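Local coordinates for uncharacterized protein (Arthrobacter sp., PDB 3KOP), which is of unknown function but has a cyclophilin-like fold and forms an assembly of six copies, at residues 160-163 with 164-168; 130-134 with 135-139. One frame throughout, in Å; residues are numbered along the deposited sequence.

Contact 1 (160-163 with 164-168) is one stretch of the helix 159-172, and contact 2 (130-134 with 135-139) is the end of strand 125-132 with the loop that follows it. Their centres lie about 13 Å apart, contact 2 nearer the middle of the chain. Tyr133 joins them: its CD2 packs 3.4 Å from CB of Cys166, and its backbone O is 3.7 Å from CB of Ala163. Both contacts also reach the second subunit, where Lys65 of that neighbouring chain bonds Tyr133 and, in one of its two conformers, Gln167. With the function unknown, neither contact can be tied to an active site.

Contact 1: 160-163 with 164-168; sequences DEMA and AACQD
Four i to i+4 backbone hydrogen bonds carry the alpha-helix from 160-163 into 164-168: Ala164 N to Asp160 O, Ala165 N to Glu161 O, Cys166 N to Met162 O at 2.9 Å, and Gln167 N to Ala163 O.

Along one side of the helix, selenomethionine Met162 and Cys166 are one turn apart, with SE 4.0 Å from SG. The chain of Met162 starts with CG anti to the backbone N (chi1 180°) and then bends at both chi2 and chi3; CG itself comes 4.1 Å from the same sulfur. Two soft, apolar side chains suit this buried side. SG of Cys166 lies beside its own backbone N (chi1 -68°), which turns it back along the helix to 3.3 Å from Met162 O.

CB of Ala165 sits 3.4 Å from Met162 O, and its small methyl fits a buried position where strands 23-28 and 33-39 both come close. Gln167 bends at chi2, and in one of its two conformers OE1 is hydrogen-bonded to Lys65 of the second subunit, a use that suits a polar side chain at this partly exposed position. Asp168 serves two arginines: its OD2 pairs with Arg31 within the chain, while the salt bridge from OD1 to Arg175 of the second subunit links the helix to that neighbour.

The helix packs against the antiparallel sheet: Met162 rests on Val33 and Cys35 of strand 33-39 and on Leu28 of strand 23-28, Ala165 meets Val33 and Leu28, and the side facing 130-134 meets Tyr133, just beyond strand 125-132.

Contact 2: 130-134 with 135-139; sequences AVFYG and RNNLL
A side-chain-to-backbone hydrogen bond and one apolar contact join the end of strand 125-132 to the loop after it, where the chain leaves the sheet towards strand 140-141. Asn137 ND2 donates a hydrogen bond to Gly134 O at 2.8 Å, with an N-H...O angle of 166°. The acceptor lies in the amide plane of Asn137, but the nitrogen stands above the carbonyl plane of Gly134. The amide reaches back because CG sits beside the backbone N (chi1 -48°).

The same amide also passes Phe132, whose CD1 is 3.9 Å from ND2; the ring and amide planes are 49° apart. Farther along the ring, CZ meets CD2 of Leu139 at 4.2 Å, a greasy partner suited to this buried spot. In the cyclophilin-like fold this loop borders the antiparallel sheet, and Phe132 also touches Cys98 of strand 96-103 and Glu70 of strand 70-76.

Both ends of the Asn137 amide are used, since OD1 accepts from Asn69 N and ND2 also bonds Pro92 O. Replacing Asn137 by alanine removes the amide, which is likely to leave Gly134 O, Pro92 O and Asn69 N without these bonds and a gap beside the Phe132 ring.

Within the loop, Arg135 NE bonds Asn136 OD1 at 2.9 Å, the oxygen lying at the guanidinium edge and in its plane. Arginine suits this place because its several N-H groups can serve partners in two chains: NH2 also forms a salt bridge with Asp96 of the third subunit.

Contact 1: 160-163 with 164-168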
# COMPACT_ATOMS: atom_id res chain seq x y z
N ASP F 160 -1.73 28.61 -8.41
CA ASP F 160 -2.35 29.09 -7.17
C ASP F 160 -3.82 29.46 -7.38
O ASP F 160 -4.67 29.07 -6.59
CB ASP F 160 -1.59 30.29 -6.58
CG ASP F 160 -0.19 29.91 -6.12
OD1 ASP F 160 0.07 28.72 -5.93
OD2 ASP F 160 0.67 30.80 -5.96
N GLU F 161 -4.11 30.18 -8.45
CA GLU F 161 -5.47 30.58 -8.75
C GLU F 161 -6.31 29.35 -9.07
O GLU F 161 -7.47 29.27 -8.66
CB GLU F 161 -5.54 31.57 -9.91
CG GLU F 161 -4.94 32.93 -9.63
CD GLU F 161 -3.41 32.99 -9.70
OE1 GLU F 161 -2.72 31.95 -9.91
OE2 GLU F 161 -2.89 34.13 -9.54
N MSE F 162 -5.72 28.38 -9.78
CA MSE F 162 -6.45 27.18 -10.11
C MSE F 162 -6.75 26.40 -8.82
O MSE F 162 -7.87 25.92 -8.64
CB MSE F 162 -5.70 26.31 -11.11
CG MSE F 162 -6.43 24.98 -11.49
SE MSE F 162 -8.24 25.23 -12.20
CE MSE F 162 -7.82 26.36 -13.63
N ALA F 163 -5.76 26.27 -7.95
CA ALA F 163 -5.97 25.59 -6.67
C ALA F 163 -7.11 26.22 -5.87
O ALA F 163 -7.94 25.49 -5.30
CB ALA F 163 -4.66 25.52 -5.84
N ALA F 164 -7.16 27.55 -5.83
CA ALA F 164 -8.23 28.27 -5.11
C ALA F 164 -9.61 27.99 -5.75
O ALA F 164 -10.60 27.80 -5.04
CB ALA F 164 -7.93 29.81 -5.01
N ALA F 165 -9.64 27.87 -7.08
CA ALA F 165 -10.90 27.51 -7.79
C ALA F 165 -11.36 26.09 -7.46
O ALA F 165 -12.56 25.80 -7.33
CB ALA F 165 -10.74 27.70 -9.30
N CYS F 166 -10.41 25.18 -7.37
CA CYS F 166 -10.69 23.76 -7.10
C CYS F 166 -11.21 23.54 -5.66
O CYS F 166 -12.14 22.77 -5.44
CB CYS F 166 -9.43 22.92 -7.34
SG CYS F 166 -8.88 22.80 -9.04
N GLN F 167 -10.65 24.28 -4.71
CA GLN F 167 -11.16 24.26 -3.34
C GLN F 167 -12.62 24.75 -3.34
O GLN F 167 -13.46 24.19 -2.64
CB GLN F 167 -10.29 25.09 -2.38
CG GLN F 167 -8.81 24.63 -2.23
CD GLN F 167 -8.60 23.37 -1.40
OE1 GLN F 167 -9.53 22.73 -0.94
NE2 GLN F 167 -7.33 23.01 -1.22
N ASP F 168 -12.93 25.74 -4.16
CA ASP F 168 -14.26 26.23 -4.28
C ASP F 168 -15.18 25.20 -4.98
O ASP F 168 -16.36 25.13 -4.68
CB ASP F 168 -14.26 27.57 -5.04
CG ASP F 168 -15.63 28.20 -5.08
OD1 ASP F 168 -16.05 28.71 -4.05
OD2 ASP F 168 -16.29 28.17 -6.13

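Contact 2: 130-134 with 135-139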
# COMPACT_ATOMS: atom_id res chain seq x y z
N ALA F 130 -7.08 14.87 -15.83
CA ALA F 130 -7.05 15.28 -14.43
C ALA F 130 -5.98 16.32 -14.14
O ALA F 130 -4.88 16.28 -14.71
CB ALA F 130 -6.88 14.04 -13.48
N VAL F 131 -6.31 17.21 -13.21
CA VAL F 131 -5.43 18.24 -12.73
C VAL F 131 -5.26 18.03 -11.22
O VAL F 131 -6.23 17.94 -10.48
CB VAL F 131 -6.04 19.63 -12.98
CG1 VAL F 131 -5.27 20.73 -12.23
CG2 VAL F 131 -6.06 19.92 -14.48
N PHE F 132 -4.01 17.94 -10.79
CA PHE F 132 -3.70 17.89 -9.38
C PHE F 132 -3.25 19.25 -8.86
O PHE F 132 -2.33 19.86 -9.40
CB PHE F 132 -2.70 16.77 -9.13
CG PHE F 132 -3.31 15.46 -9.28
CD1 PHE F 132 -3.95 14.85 -8.19
CD2 PHE F 132 -3.34 14.84 -10.50
CE1 PHE F 132 -4.54 13.61 -8.33
CE2 PHE F 132 -3.96 13.62 -10.66
CZ PHE F 132 -4.54 13.00 -9.57
N TYR F 133 -3.98 19.75 -7.88
CA TYR F 133 -3.80 21.14 -7.42
C TYR F 133 -3.15 21.24 -6.06
O TYR F 133 -2.85 22.32 -5.63
CB TYR F 133 -5.12 21.91 -7.43
CG TYR F 133 -6.17 21.42 -6.47
CD1 TYR F 133 -6.27 21.95 -5.19
CD2 TYR F 133 -7.12 20.46 -6.86
CE1 TYR F 133 -7.26 21.51 -4.29
CE2 TYR F 133 -8.11 20.02 -5.98
CZ TYR F 133 -8.17 20.56 -4.70
OH TYR F 133 -9.15 20.15 -3.84
N GLY F 134 -2.95 20.11 -5.39
CA GLY F 134 -2.29 20.06 -4.07
C GLY F 134 -1.46 18.80 -3.98
O GLY F 134 -1.33 18.04 -4.97
N ARG F 135 -0.90 18.53 -2.80
CA ARG F 135 0.05 17.44 -2.60
C ARG F 135 -0.55 16.31 -1.73
O ARG F 135 -1.71 16.38 -1.32
CB ARG F 135 1.37 17.93 -1.96
CG ARG F 135 1.23 18.55 -0.55
CD ARG F 135 2.61 18.86 0.04
NE ARG F 135 3.35 17.62 0.23
CZ ARG F 135 4.67 17.51 0.19
NH1 ARG F 135 5.44 18.60 -0.01
NH2 ARG F 135 5.25 16.31 0.34
N ASN F 136 0.28 15.29 -1.50
CA ASN F 136 -0.04 14.18 -0.61
C ASN F 136 -1.27 13.42 -1.14
O ASN F 136 -2.22 13.17 -0.42
CB ASN F 136 -0.20 14.65 0.84
CG ASN F 136 1.11 15.09 1.46
OD1 ASN F 136 2.17 15.05 0.79
ND2 ASN F 136 1.06 15.51 2.74
N ASN F 137 -1.23 13.09 -2.43
CA ASN F 137 -2.32 12.38 -3.13
C ASN F 137 -1.87 10.96 -3.40
O ASN F 137 -0.69 10.74 -3.70
CB ASN F 137 -2.58 13.05 -4.48
CG ASN F 137 -2.70 14.55 -4.38
OD1 ASN F 137 -3.63 15.10 -3.77
ND2 ASN F 137 -1.74 15.24 -4.97
N LEU F 138 -2.79 10.00 -3.33
CA LEU F 138 -2.50 8.63 -3.77
C LEU F 138 -3.53 8.17 -4.78
O LEU F 138 -4.76 8.28 -4.55
CB LEU F 138 -2.47 7.69 -2.56
CG LEU F 138 -1.34 7.87 -1.56
CD1 LEU F 138 -1.70 7.11 -0.25
CD2 LEU F 138 -0.03 7.30 -2.17
N LEU F 139 -3.03 7.67 -5.90
CA LEU F 139 -3.86 7.15 -6.97
C LEU F 139 -4.15 5.68 -6.70
O LEU F 139 -3.58 4.73 -7.30
CB LEU F 139 -3.24 7.40 -8.34
CG LEU F 139 -3.58 8.80 -8.92
CD1 LEU F 139 -2.73 9.10 -10.13
CD2 LEU F 139 -5.10 8.89 -9.30